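Local coordinates for protein ricin B lectin (Clostridium thermocellum, PDB 3VSF) that is an exo-beta-1,3-galactanase, probably hydrolysing beta-1,3-linked galactans, that joins a glycoside hydrolase family 43 module to a galactose-binding ricin-type lectin domain, at residues 302-307 with 323-328; 42-47 with 338-343; 293-298 with 351-356. One frame throughout, in Å; residues are numbered along the deposited sequence.

In the fold
Contact 1 is the core of the set: two inner strands, 301-309 and 322-330, of the last blade of the family 43 propeller, paired by backbone bonds and buried throughout. Contacts 2 and 3 are partly buried and involve a small three-stranded sheet, 41-43, 343-347 and 352-355, lying against that blade. Contact 2 (42-47 with 338-343) relies on an asparagine amide and weak bonds, and its loop also reaches the lectin domain. Contact 3 (293-298 with 351-356) is purely van der Waals in character. Hydrogen bonds from side chain to backbone tie contact 1 to each of the other two.

Contact 1. Residues 302-307 with 323-328; sequences SYLYMG and YVWLPL
Met306 and Leu304 meet the indole of Trp325 on one side of an antiparallel ladder, the pairing of the two inner strands in the last four-stranded blade of the five-bladed beta-propeller of family 43 glycoside hydrolases. Met306 runs alongside Trp325, pointing the same way. Its CG lies over the face of the five-membered ring, 4.1 Å from the centroid and 24° off the normal, a CH-pi contact. With CG beside the backbone N (chi1 -57°) and the chain extended beyond it, SD continues along the indole as an oblique Met-aromatic contact, 5.0 Å from the same centroid. Leu304 slants across at the six-membered end, on the same side of the ring plane, bringing CD2 to 3.9 Å from Trp325 CE3. Trp72 and Met63 of the first blade's strands also pack on this indole.

On the other side of the sheet the ring of Tyr305 sits beside Leu326, with CD2 4.1 Å from Leu326 CB, and its hydroxyl bonds to Ser287 OG. The backbones of these two residues form a hydrogen-bonded pair. Tyr305 N reaches Leu326 O at 2.7 Å, almost in line with the carbonyl. The return bond, Leu326 N to Tyr305 O at 3.1 Å, comes in tilted 22° from the carbonyl plane. Trp325 CA brings a C-H to the same Tyr305 O at 3.2 Å.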
loop_
_atom_site.group_PDB
_atom_site.type_symbol
_atom_site.label_atom_id
_atom_site.label_comp_id
_atom_site.label_asym_id
_atom_site.label_seq_id
_atom_site.Cartn_x
_atom_site.Cartn_y
_atom_site.Cartn_z
ATOM N N SER A 302 -2.888 -6.352 11.584
ATOM C CA SER A 302 -2.286 -6.195 10.265
ATOM C C SER A 302 -2.713 -4.870 9.643
ATOM O O SER A 302 -3.903 -4.590 9.516
ATOM C CB SER A 302 -2.678 -7.355 9.348
ATOM O OG SER A 302 -2.228 -8.593 9.867
ATOM N N TYR A 303 -1.737 -4.058 9.255
ATOM C CA TYR A 303 -2.017 -2.749 8.679
ATOM C C TYR A 303 -2.315 -2.833 7.184
ATOM O O TYR A 303 -1.514 -3.353 6.410
ATOM C CB TYR A 303 -0.855 -1.790 8.946
ATOM C CG TYR A 303 -0.710 -1.413 10.404
ATOM C CD1 TYR A 303 -1.075 -0.151 10.854
ATOM C CD2 TYR A 303 -0.224 -2.324 11.334
ATOM C CE1 TYR A 303 -0.950 0.196 12.187
ATOM C CE2 TYR A 303 -0.096 -1.985 12.667
ATOM C CZ TYR A 303 -0.461 -0.724 13.088
ATOM O OH TYR A 303 -0.335 -0.383 14.415
ATOM N N LEU A 304 -3.476 -2.320 6.789
ATOM C CA LEU A 304 -3.900 -2.360 5.394
ATOM C C LEU A 304 -3.553 -1.073 4.652
ATOM O O LEU A 304 -3.795 0.027 5.145
ATOM C CB LEU A 304 -5.404 -2.621 5.298
ATOM C CG LEU A 304 -6.023 -2.492 3.904
ATOM C CD1 LEU A 304 -5.374 -3.464 2.930
ATOM C CD2 LEU A 304 -7.527 -2.711 3.960
ATOM N N TYR A 305 -2.986 -1.225 3.462
ATOM C CA TYR A 305 -2.654 -0.090 2.612
ATOM C C TYR A 305 -3.694 0.085 1.512
ATOM O O TYR A 305 -4.065 -0.878 0.838
ATOM C CB TYR A 305 -1.267 -0.272 1.991
ATOM C CG TYR A 305 -1.028 0.577 0.763
ATOM C CD1 TYR A 305 -0.440 1.831 0.863
ATOM C CD2 TYR A 305 -1.391 0.124 -0.499
ATOM C CE1 TYR A 305 -0.220 2.609 -0.259
ATOM C CE2 TYR A 305 -1.177 0.895 -1.625
ATOM C CZ TYR A 305 -0.592 2.137 -1.499
ATOM O OH TYR A 305 -0.377 2.905 -2.619
ATOM N N MET A 306 -4.159 1.317 1.334
ATOM C CA MET A 306 -5.106 1.628 0.272
ATOM C C MET A 306 -4.485 2.591 -0.724
ATOM O O MET A 306 -3.807 3.544 -0.341
ATOM C CB MET A 306 -6.378 2.242 0.847
ATOM C CG MET A 306 -7.061 1.380 1.880
ATOM S SD MET A 306 -8.533 2.170 2.546
ATOM C CE MET A 306 -8.926 1.020 3.853
ATOM N N GLY A 307 -4.723 2.341 -2.005
ATOM C CA GLY A 307 -4.192 3.192 -3.049
ATOM C C GLY A 307 -5.181 3.401 -4.175
ATOM O O GLY A 307 -6.235 2.766 -4.218
ATOM N N TYR A 323 -8.598 0.280 -7.787
ATOM C CA TYR A 323 -8.038 0.310 -6.440
ATOM C C TYR A 323 -6.930 -0.723 -6.254
ATOM O O TYR A 323 -6.919 -1.765 -6.910
ATOM C CB TYR A 323 -9.136 0.094 -5.397
ATOM C CG TYR A 323 -10.351 0.966 -5.606
ATOM C CD1 TYR A 323 -10.339 2.306 -5.241
ATOM C CD2 TYR A 323 -11.511 0.451 -6.170
ATOM C CE1 TYR A 323 -11.449 3.109 -5.433
ATOM C CE2 TYR A 323 -12.624 1.245 -6.365
ATOM C CZ TYR A 323 -12.587 2.572 -5.994
ATOM O OH TYR A 323 -13.694 3.365 -6.188
ATOM N N VAL A 324 -6.001 -0.421 -5.353
ATOM C CA VAL A 324 -4.903 -1.324 -5.043
ATOM C C VAL A 324 -4.726 -1.450 -3.535
ATOM O O VAL A 324 -4.273 -0.515 -2.874
ATOM C CB VAL A 324 -3.580 -0.840 -5.667
ATOM C CG1 VAL A 324 -2.411 -1.660 -5.144
ATOM C CG2 VAL A 324 -3.651 -0.907 -7.185
ATOM N N TRP A 325 -5.090 -2.607 -2.992
ATOM C CA TRP A 325 -4.939 -2.856 -1.562
ATOM C C TRP A 325 -3.823 -3.858 -1.288
ATOM O O TRP A 325 -3.767 -4.926 -1.898
ATOM C CB TRP A 325 -6.254 -3.351 -0.953
ATOM C CG TRP A 325 -7.314 -2.295 -0.877
ATOM C CD1 TRP A 325 -7.264 -1.043 -1.417
ATOM C CD2 TRP A 325 -8.580 -2.397 -0.215
ATOM N NE1 TRP A 325 -8.423 -0.360 -1.136
ATOM C CE2 TRP A 325 -9.247 -1.170 -0.399
ATOM C CE3 TRP A 325 -9.215 -3.408 0.514
ATOM C CZ2 TRP A 325 -10.517 -0.925 0.120
ATOM C CZ3 TRP A 325 -10.476 -3.165 1.027
ATOM C CH2 TRP A 325 -11.113 -1.933 0.828
ATOM N N LEU A 326 -2.935 -3.500 -0.368
ATOM C CA LEU A 326 -1.804 -4.346 -0.018
ATOM C C LEU A 326 -1.560 -4.289 1.483
ATOM O O LEU A 326 -1.935 -3.318 2.139
ATOM C CB LEU A 326 -0.549 -3.888 -0.762
ATOM C CG LEU A 326 -0.637 -3.814 -2.286
ATOM C CD1 LEU A 326 0.574 -3.098 -2.853
ATOM C CD2 LEU A 326 -0.776 -5.201 -2.891
ATOM N N PRO A 327 -0.935 -5.336 2.038
ATOM C CA PRO A 327 -0.586 -5.334 3.460
ATOM C C PRO A 327 0.677 -4.521 3.717
ATOM O O PRO A 327 1.641 -4.628 2.961
ATOM C CB PRO A 327 -0.326 -6.812 3.750
ATOM C CG PRO A 327 0.154 -7.358 2.452
ATOM C CD PRO A 327 -0.606 -6.617 1.387
ATOM N N LEU A 328 0.662 -3.708 4.768
ATOM C CA LEU A 328 1.842 -2.952 5.166
ATOM C C LEU A 328 2.563 -3.691 6.287
ATOM O O LEU A 328 2.096 -3.715 7.425
ATOM C CB LEU A 328 1.457 -1.544 5.622
ATOM C CG LEU A 328 2.609 -0.640 6.065
ATOM C CD1 LEU A 328 3.579 -0.406 4.917
ATOM C CD2 LEU A 328 2.084 0.682 6.605
#

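Contact 2. Residues 42-47 with 338-343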
loop_
_atom_site.group_PDB
_atom_site.type_symbol
_atom_site.label_atom_id
_atom_site.label_comp_id
_atom_site.label_asym_id
_atom_site.label_seq_id
_atom_site.Cartn_x
_atom_site.Cartn_y
_atom_site.Cartn_z
ATOM N N ILE A 42 -9.079 -10.444 -2.722
ATOM C CA ILE A 42 -9.213 -9.225 -3.509
ATOM C C ILE A 42 -8.257 -9.235 -4.697
ATOM O O ILE A 42 -7.123 -9.696 -4.586
ATOM C CB ILE A 42 -8.916 -7.978 -2.657
ATOM C CG1 ILE A 42 -9.742 -7.999 -1.370
ATOM C CG2 ILE A 42 -9.188 -6.716 -3.452
ATOM C CD1 ILE A 42 -9.473 -6.822 -0.460
ATOM N N VAL A 43 -8.720 -8.721 -5.831
ATOM C CA VAL A 43 -7.891 -8.639 -7.028
ATOM C C VAL A 43 -7.500 -7.193 -7.318
ATOM O O VAL A 43 -8.335 -6.388 -7.722
ATOM C CB VAL A 43 -8.616 -9.218 -8.256
ATOM C CG1 VAL A 43 -7.699 -9.197 -9.470
ATOM C CG2 VAL A 43 -9.095 -10.631 -7.969
ATOM N N ASN A 44 -6.229 -6.871 -7.107
ATOM C CA ASN A 44 -5.736 -5.516 -7.334
ATOM C C ASN A 44 -5.736 -5.130 -8.808
ATOM O O ASN A 44 -5.806 -5.990 -9.687
ATOM C CB ASN A 44 -4.335 -5.345 -6.744
ATOM C CG ASN A 44 -4.329 -5.417 -5.230
ATOM O OD1 ASN A 44 -5.273 -4.980 -4.573
ATOM N ND2 ASN A 44 -3.262 -5.971 -4.668
ATOM N N GLY A 45 -5.658 -3.829 -9.072
ATOM C CA GLY A 45 -5.677 -3.323 -10.432
ATOM C C GLY A 45 -7.054 -3.423 -11.056
ATOM O O GLY A 45 -7.195 -3.404 -12.279
ATOM N N THR A 46 -8.074 -3.532 -10.210
ATOM C CA THR A 46 -9.452 -3.638 -10.677
ATOM C C THR A 46 -10.372 -2.718 -9.881
ATOM O O THR A 46 -9.944 -2.064 -8.930
ATOM C CB THR A 46 -9.985 -5.080 -10.554
ATOM O OG1 THR A 46 -10.252 -5.381 -9.178
ATOM C CG2 THR A 46 -8.976 -6.076 -11.106
ATOM N N GLN A 47 -11.639 -2.674 -10.279
ATOM C CA GLN A 47 -12.644 -1.919 -9.546
ATOM C C GLN A 47 -13.544 -2.866 -8.764
ATOM O O GLN A 47 -14.373 -3.569 -9.343
ATOM C CB GLN A 47 -13.480 -1.060 -10.495
ATOM C CG GLN A 47 -12.713 0.089 -11.128
ATOM C CD GLN A 47 -13.603 1.006 -11.944
ATOM O OE1 GLN A 47 -14.652 0.594 -12.440
ATOM N NE2 GLN A 47 -13.191 2.260 -12.083
ATOM N N LEU A 338 6.328 -2.924 1.812
ATOM C CA LEU A 338 5.060 -2.859 1.098
ATOM C C LEU A 338 5.128 -3.710 -0.167
ATOM O O LEU A 338 5.485 -3.217 -1.235
ATOM C CB LEU A 338 4.708 -1.407 0.761
ATOM C CG LEU A 338 3.268 -1.093 0.345
ATOM C CD1 LEU A 338 3.044 -1.346 -1.138
ATOM C CD2 LEU A 338 2.273 -1.879 1.191
ATOM N N PRO A 339 4.789 -5.000 -0.041
ATOM C CA PRO A 339 4.861 -5.959 -1.147
ATOM C C PRO A 339 3.653 -5.859 -2.067
ATOM O O PRO A 339 2.588 -5.423 -1.632
ATOM C CB PRO A 339 4.847 -7.305 -0.425
ATOM C CG PRO A 339 4.024 -7.048 0.789
ATOM C CD PRO A 339 4.335 -5.634 1.209
ATOM N N TYR A 340 3.820 -6.257 -3.323
ATOM C CA TYR A 340 2.707 -6.279 -4.264
ATOM C C TYR A 340 2.249 -7.701 -4.560
ATOM O O TYR A 340 3.003 -8.509 -5.102
ATOM C CB TYR A 340 3.073 -5.578 -5.572
ATOM C CG TYR A 340 2.017 -5.734 -6.645
ATOM C CD1 TYR A 340 0.896 -4.912 -6.670
ATOM C CD2 TYR A 340 2.136 -6.707 -7.627
ATOM C CE1 TYR A 340 -0.074 -5.054 -7.646
ATOM C CE2 TYR A 340 1.171 -6.856 -8.608
ATOM C CZ TYR A 340 0.069 -6.027 -8.612
ATOM O OH TYR A 340 -0.892 -6.172 -9.586
ATOM N N TYR A 341 1.006 -7.997 -4.201
ATOM C CA TYR A 341 0.393 -9.273 -4.529
ATOM C C TYR A 341 -0.740 -9.026 -5.513
ATOM O O TYR A 341 -1.633 -8.222 -5.247
ATOM C CB TYR A 341 -0.150 -9.946 -3.268
ATOM C CG TYR A 341 0.875 -10.128 -2.172
ATOM C CD1 TYR A 341 2.183 -10.486 -2.468
ATOM C CD2 TYR A 341 0.533 -9.936 -0.839
ATOM C CE1 TYR A 341 3.123 -10.652 -1.465
ATOM C CE2 TYR A 341 1.465 -10.099 0.169
ATOM C CZ TYR A 341 2.757 -10.457 -0.150
ATOM O OH TYR A 341 3.687 -10.618 0.853
ATOM N N ASP A 342 -0.704 -9.706 -6.654
ATOM C CA ASP A 342 -1.745 -9.541 -7.660
ATOM C C ASP A 342 -3.101 -9.920 -7.072
ATOM O O ASP A 342 -4.144 -9.461 -7.538
ATOM C CB ASP A 342 -1.440 -10.386 -8.896
ATOM C CG ASP A 342 -2.189 -9.912 -10.125
ATOM O OD1 ASP A 342 -1.674 -9.015 -10.827
ATOM O OD2 ASP A 342 -3.293 -10.433 -10.390
ATOM N N SER A 343 -3.074 -10.760 -6.043
ATOM C CA SER A 343 -4.278 -11.144 -5.315
ATOM C C SER A 343 -3.978 -11.209 -3.820
ATOM O O SER A 343 -2.975 -11.788 -3.405
ATOM C CB SER A 343 -4.800 -12.495 -5.808
ATOM O OG SER A 343 -5.144 -12.441 -7.182
#
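Asn44 holds its CG beside its own backbone N (chi1 -67°), which swings the amide toward the chain at Tyr341, while Tyr340 has its ring carried anti to its backbone N (chi1 172°), which brings the end of the ring back toward Asn44. The amide is used at both ends. ND2 gives a weak bond to Tyr341 O, 2.8 Å long but bent, with an angle of 129° at the hydrogen. OD1 accepts from Trp325 N in the propeller blade. One side chain thus bridges two stretches of backbone, and the bond to Trp325 N, helped by the weak one to Tyr341 O, favours this turn of the amide.

The main chain of Asn44 adds a long, weak bond, N to Asp342 O at 3.4 Å. The Tyr340 ring approaches Asn44 obliquely, CE1 4.4 Å from Asn44 CB. Its hydroxyl donates to Asp342 OD1 at 3.2 Å, meeting that oxygen from above the carboxylate plane.

One residue before Asn44, Val43 pairs with Ser343 as an antiparallel non-hydrogen-bonded pair. Ser343 CA brings a C-H to Ile42 O at 3.3 Å, and Val43 CG1 comes within 4.1 Å of Asp342 O. The chain then turns away through Gly45, which has a positive phi, and Thr46 OG1 folds back to bond Val43 O at 2.6 Å.

The single bridge begins the pairing of strand 41-43 with strand 343-347, the middle strand of the small sheet completed by 352-355. Strand 322-330 of the last blade packs behind Asn44 through Leu326, and the backbone O of Tyr340 bonds to Ser439 OG of the lectin domain, the residue before Asn440, which binds galactose in another structure of this protein.

Contact 3. Residues 293-298 with 351-356; sequences IPVQGS and GIISEY
Two glycines meet backbone to backbone here: Gly297 and Gly351 have their CA atoms 3.7 Å apart, and Gly297 CA lies 3.5 Å from Gly351 N, yet the two segments share neither a hydrogen bond nor a beta bridge. Neither residue has a side chain to stand between the main chains. Gly351 also has a positive phi and belongs to a G1 beta bulge, in which it and Ile352 both face the last residue of strand 343-347. Its CA packs 3.8 Å from Val295 O as well.

Beside the glycines, Val295 and Ile353 each point toward the opposite segment, and their side chains cross at about a right angle. Val295 has CG1 anti to the backbone N (chi1 -180°), which leaves CG2 as the methyl turned to the isoleucine. Ile353 extends straight through CG1 (chi2 178°) and delivers CD1 to 4.0 Å from Val295 CG2. These two methyls make the side-chain contact, and Ile353 goes on to touch Leu304 and Pro327 of the inner strands and Val344 and Ile346 of its own sheet.

The meeting therefore joins an outermost strand of the last propeller blade, 288-296, to an outermost strand of the three-stranded sheet, 352-355. Strand 301-309 supplies a polar link between them: Ser302 pairs with the backbone of Val295 and gives its OG to Gly351 O. The contact between the two segments themselves is van der Waals alone, two methyls and glycine backbone, with no hydrogen bond between them.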
loop_
_atom_site.group_PDB
_atom_site.type_symbol
_atom_site.label_atom_id
_atom_site.label_comp_id
_atom_site.label_asym_id
_atom_site.label_seq_id
_atom_site.Cartn_x
_atom_site.Cartn_y
_atom_site.Cartn_z
ATOM N N ILE A 293 -5.061 1.881 7.477
ATOM C CA ILE A 293 -5.706 1.558 8.749
ATOM C C ILE A 293 -5.243 0.230 9.334
ATOM O O ILE A 293 -4.987 -0.727 8.603
ATOM C CB ILE A 293 -7.246 1.525 8.632
ATOM C CG1 ILE A 293 -7.675 1.281 7.184
ATOM C CG2 ILE A 293 -7.853 2.808 9.180
ATOM C CD1 ILE A 293 -7.349 -0.105 6.677
ATOM N N PRO A 294 -5.132 0.172 10.668
ATOM C CA PRO A 294 -4.811 -1.068 11.380
ATOM C C PRO A 294 -6.014 -2.005 11.406
ATOM O O PRO A 294 -7.089 -1.606 11.851
ATOM C CB PRO A 294 -4.501 -0.589 12.804
ATOM C CG PRO A 294 -4.298 0.894 12.696
ATOM C CD PRO A 294 -5.177 1.330 11.575
ATOM N N VAL A 295 -5.833 -3.230 10.926
ATOM C CA VAL A 295 -6.885 -4.235 10.984
ATOM C C VAL A 295 -6.611 -5.203 12.131
ATOM O O VAL A 295 -5.720 -6.048 12.046
ATOM C CB VAL A 295 -6.998 -5.019 9.665
ATOM C CG1 VAL A 295 -8.106 -6.054 9.758
ATOM C CG2 VAL A 295 -7.247 -4.067 8.506
ATOM N N GLN A 296 -7.384 -5.071 13.204
ATOM C CA GLN A 296 -7.157 -5.851 14.415
ATOM C C GLN A 296 -8.066 -7.076 14.482
ATOM O O GLN A 296 -9.246 -7.006 14.137
ATOM C CB GLN A 296 -7.352 -4.969 15.650
ATOM C CG GLN A 296 -6.998 -5.631 16.968
ATOM C CD GLN A 296 -6.827 -4.624 18.089
ATOM O OE1 GLN A 296 -6.228 -3.565 17.900
ATOM N NE2 GLN A 296 -7.360 -4.945 19.263
ATOM N N GLY A 297 -7.506 -8.198 14.925
ATOM C CA GLY A 297 -8.253 -9.438 15.027
ATOM C C GLY A 297 -7.793 -10.310 16.180
ATOM O O GLY A 297 -7.126 -9.838 17.100
ATOM N N SER A 298 -8.151 -11.590 16.125
ATOM C CA SER A 298 -7.808 -12.531 17.187
ATOM C C SER A 298 -6.323 -12.885 17.186
ATOM O O SER A 298 -5.710 -13.029 18.244
ATOM C CB SER A 298 -8.653 -13.803 17.065
ATOM O OG SER A 298 -8.469 -14.420 15.803
ATOM N N GLY A 351 -7.487 -10.899 11.891
ATOM C CA GLY A 351 -6.570 -9.783 11.762
ATOM C C GLY A 351 -5.340 -10.168 10.966
ATOM O O GLY A 351 -4.212 -9.869 11.361
ATOM N N ILE A 352 -5.559 -10.837 9.839
ATOM C CA ILE A 352 -4.464 -11.311 9.001
ATOM C C ILE A 352 -4.620 -10.865 7.552
ATOM O O ILE A 352 -5.662 -11.082 6.935
ATOM C CB ILE A 352 -4.350 -12.848 9.037
ATOM C CG1 ILE A 352 -4.021 -13.328 10.451
ATOM C CG2 ILE A 352 -3.295 -13.327 8.052
ATOM C CD1 ILE A 352 -3.904 -14.832 10.574
ATOM N N ILE A 353 -3.576 -10.241 7.015
ATOM C CA ILE A 353 -3.561 -9.833 5.616
ATOM C C ILE A 353 -2.323 -10.390 4.922
ATOM O O ILE A 353 -1.201 -9.965 5.200
ATOM C CB ILE A 353 -3.580 -8.300 5.469
ATOM C CG1 ILE A 353 -4.696 -7.692 6.322
ATOM C CG2 ILE A 353 -3.743 -7.907 4.008
ATOM C CD1 ILE A 353 -4.744 -6.179 6.279
ATOM N N SER A 354 -2.529 -11.345 4.021
ATOM C CA SER A 354 -1.414 -11.992 3.338
ATOM C C SER A 354 -1.687 -12.201 1.853
ATOM O O SER A 354 -2.709 -11.759 1.327
ATOM C CB SER A 354 -1.087 -13.333 3.999
ATOM O OG SER A 354 -2.172 -14.237 3.882
ATOM N N GLU A 355 -0.759 -12.880 1.186
ATOM C CA GLU A 355 -0.876 -13.149 -0.241
ATOM C C GLU A 355 -1.811 -14.324 -0.501
ATOM O O GLU A 355 -1.882 -15.260 0.295
ATOM C CB GLU A 355 0.503 -13.442 -0.838
ATOM C CG GLU A 355 0.493 -13.713 -2.334
ATOM C CD GLU A 355 1.864 -14.075 -2.870
ATOM O OE1 GLU A 355 2.048 -14.043 -4.106
ATOM O OE2 GLU A 355 2.758 -14.396 -2.058
ATOM N N TYR A 356 -2.531 -14.268 -1.617
ATOM C CA TYR A 356 -3.378 -15.379 -2.027
ATOM C C TYR A 356 -2.687 -16.214 -3.097
ATOM O O TYR A 356 -2.442 -15.740 -4.205
ATOM C CB TYR A 356 -4.728 -14.879 -2.546
ATOM C CG TYR A 356 -5.545 -15.955 -3.225
ATOM C CD1 TYR A 356 -6.148 -16.968 -2.489
ATOM C CD2 TYR A 356 -5.712 -15.961 -4.605
ATOM C CE1 TYR A 356 -6.894 -17.955 -3.106
ATOM C CE2 TYR A 356 -6.457 -16.945 -5.231
ATOM C CZ TYR A 356 -7.046 -17.939 -4.476
ATOM O OH TYR A 356 -7.787 -18.920 -5.095
#